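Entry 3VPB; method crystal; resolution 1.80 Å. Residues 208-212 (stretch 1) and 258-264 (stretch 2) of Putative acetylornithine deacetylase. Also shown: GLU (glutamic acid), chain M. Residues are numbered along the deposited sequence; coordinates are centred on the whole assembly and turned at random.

Stretch 1, residues 208-212: TPSNI
Stretch 2 (258-264) KGFMVAT

Residues 208 to 210 run extended as a strand, and residues 258 to 264 form a helix laid across it. The N-to-C directions of the two elements diverge by 39°, with a signed crossing angle of -39°, and their axes approach to 6.8 Å, close for a helix and a strand. The backbone of the first stretch takes phi/psi values of -104/129 at Thr208, -75/140 at Pro209 and -148/158 at Ser210, and continues through -80/159 at Asn211 and -136/162 at Ile212. The helix holds near -64/-41 at Lys258, -66/-43 at Gly259, -56/-47 at Phe260, -62/-42 at Met261 and -66/-32 at Val262, then loosens through -83/-39 at Ala263 to -105/-15 at Thr264. Register is set by Ser210 and Ala263, whose CA atoms lie 5.1 Å apart.

Within the helix, Val262 N donates to Lys258 O at 3.2 Å, Ala263 N to Gly259 O at 3.1 Å and Thr264 N to Phe260 O at 2.9 Å. Thr264, with chi1 at 63° (p), turns its hydroxyl back along the helix, so that Thr264 OG1 also donates to Phe260 O at 2.7 Å.

No hydrogen bond links the two stretches. The contact is a small packing patch burying 197 Å² over both sides, and Pro209 and Ala263 supply most of it. Pro209 points its CA-to-CB bond toward the helix, and its ring, puckered C-gamma exo, presents a compact apolar surface. Pro209 CG lies 3.4 Å from CG2 of Val262, whose chi1 is -49° (m), while Pro209 CB sits 4.0 Å from CB of Ala263 and 3.6 Å from the carbonyl O of Gly259. That oxygen is already taken by the helix bond from Ala263 N, so the proline meets it without leaving a polar group unpaired.

Ala263 points toward the strand, and its single methyl suits a place where the backbones come so near: Ala263 CB reaches the strand backbone itself, 4.0 Å from Ser210 C. Ser210 points away (chi1 68°, p), and its hydroxyl is hydrogen-bonded elsewhere in the structure, so it offers the helix backbone rather than side chain. Asn211, set sideways with chi1 66° (p) and chi2 -46°, adds to the patch by placing Asn211 CB 3.8 Å from Ala263 O.

Gly259 serves a second partner, the bound glutamic acid. Gly259 N donates to GLU OE1 at 2.9 Å with an N-H...O angle of 160°, and Phe260 N donates to GLU OE2 at 2.9 Å with a more bent 135°, so two successive amides bind the two oxygens of one carboxylate. An ideal CB on Gly259 would clash with GLU OE2 at 3.0 Å, so glycine leaves room for the ligand. Phe260 (chi1 -169°, t; chi2 92°) points away from the strand and is buried. Lys258 (m, t, m, t) leads its end away into an exposed setting, and Met261 (m, t, p) stays out of reach.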

# COMPACT_ATOMS: atom_id res chain seq x y z
N THR B 208 7.46 -8.37 29.94
CA THR B 208 8.56 -8.34 30.90
C THR B 208 9.17 -9.74 31.08
O THR B 208 8.44 -10.71 31.32
CB THR B 208 8.11 -7.75 32.25
OG1 THR B 208 7.08 -8.57 32.78
CG2 THR B 208 7.58 -6.34 32.08
N PRO B 209 10.50 -9.85 30.96
CA PRO B 209 11.16 -11.16 31.06
C PRO B 209 11.27 -11.69 32.49
O PRO B 209 11.51 -10.93 33.43
CB PRO B 209 12.56 -10.89 30.47
CG PRO B 209 12.46 -9.49 29.80
CD PRO B 209 11.46 -8.78 30.63
N SER B 210 11.07 -12.99 32.66
CA SER B 210 11.38 -13.65 33.93
C SER B 210 11.82 -15.07 33.64
O SER B 210 11.49 -15.63 32.59
CB SER B 210 10.20 -13.63 34.91
OG SER B 210 9.14 -14.44 34.45
N ASN B 211 12.56 -15.66 34.57
CA ASN B 211 13.05 -17.03 34.36
C ASN B 211 12.02 -18.12 34.66
O ASN B 211 11.03 -17.88 35.37
CB ASN B 211 14.37 -17.26 35.13
CG ASN B 211 14.19 -17.20 36.63
OD1 ASN B 211 13.54 -16.28 37.15
ND2 ASN B 211 14.77 -18.17 37.34
N ILE B 212 12.23 -19.32 34.09
CA ILE B 212 11.38 -20.49 34.35
C ILE B 212 12.23 -21.73 34.56
O ILE B 212 13.39 -21.78 34.19
CB ILE B 212 10.39 -20.81 33.17
CG1 ILE B 212 11.14 -21.03 31.85
CG2 ILE B 212 9.35 -19.70 33.03
CD1 ILE B 212 10.32 -21.77 30.75
N LYS B 258 17.66 -9.45 23.75
CA LYS B 258 17.86 -8.58 24.92
C LYS B 258 17.08 -9.05 26.15
O LYS B 258 17.58 -8.99 27.28
CB LYS B 258 17.49 -7.12 24.63
CG LYS B 258 18.61 -6.34 23.97
CD LYS B 258 18.29 -4.84 24.02
CE LYS B 258 17.24 -4.49 22.99
NZ LYS B 258 16.42 -3.35 23.45
N GLY B 259 15.85 -9.49 25.93
CA GLY B 259 15.01 -10.07 26.98
C GLY B 259 15.57 -11.38 27.48
O GLY B 259 15.63 -11.62 28.70
N PHE B 260 16.02 -12.21 26.54
CA PHE B 260 16.61 -13.52 26.87
C PHE B 260 17.76 -13.29 27.83
O PHE B 260 17.87 -13.98 28.87
CB PHE B 260 17.06 -14.20 25.57
CG PHE B 260 17.45 -15.63 25.72
CD1 PHE B 260 16.51 -16.65 25.52
CD2 PHE B 260 18.76 -15.96 25.97
CE1 PHE B 260 16.90 -17.99 25.63
CE2 PHE B 260 19.16 -17.29 26.09
CZ PHE B 260 18.23 -18.30 25.90
N MET B 261 18.61 -12.32 27.49
CA MET B 261 19.79 -12.03 28.33
C MET B 261 19.44 -11.56 29.75
O MET B 261 20.05 -12.01 30.70
CB MET B 261 20.74 -11.05 27.65
CG MET B 261 21.50 -11.70 26.52
SD MET B 261 22.54 -10.50 25.69
CE MET B 261 23.82 -10.35 26.97
N VAL B 262 18.44 -10.70 29.89
CA VAL B 262 18.08 -10.28 31.25
C VAL B 262 17.51 -11.43 32.09
O VAL B 262 17.72 -11.48 33.30
CB VAL B 262 17.14 -9.04 31.31
CG1 VAL B 262 17.65 -7.94 30.44
CG2 VAL B 262 15.72 -9.40 30.92
N ALA B 263 16.83 -12.38 31.45
CA ALA B 263 16.22 -13.45 32.21
C ALA B 263 17.18 -14.59 32.54
O ALA B 263 17.15 -15.10 33.65
CB ALA B 263 14.97 -13.96 31.52
N THR B 264 18.06 -14.94 31.60
CA THR B 264 18.85 -16.18 31.70
C THR B 264 20.33 -15.98 32.09
O THR B 264 21.04 -16.95 32.44
CB THR B 264 18.86 -16.94 30.37
OG1 THR B 264 19.48 -16.13 29.37
CG2 THR B 264 17.44 -17.31 29.92
N GLU M . 11.20 -10.14 19.32
CA GLU M . 11.14 -10.66 20.71
C GLU M . 10.03 -9.96 21.47
O GLU M . 9.46 -10.57 22.39
CB GLU M . 12.48 -10.45 21.44
CG GLU M . 12.57 -11.17 22.78
CD GLU M . 13.90 -10.96 23.49
OE1 GLU M . 14.45 -9.83 23.43
OE2 GLU M . 14.38 -11.94 24.12
OXT GLU M . 9.71 -8.78 21.20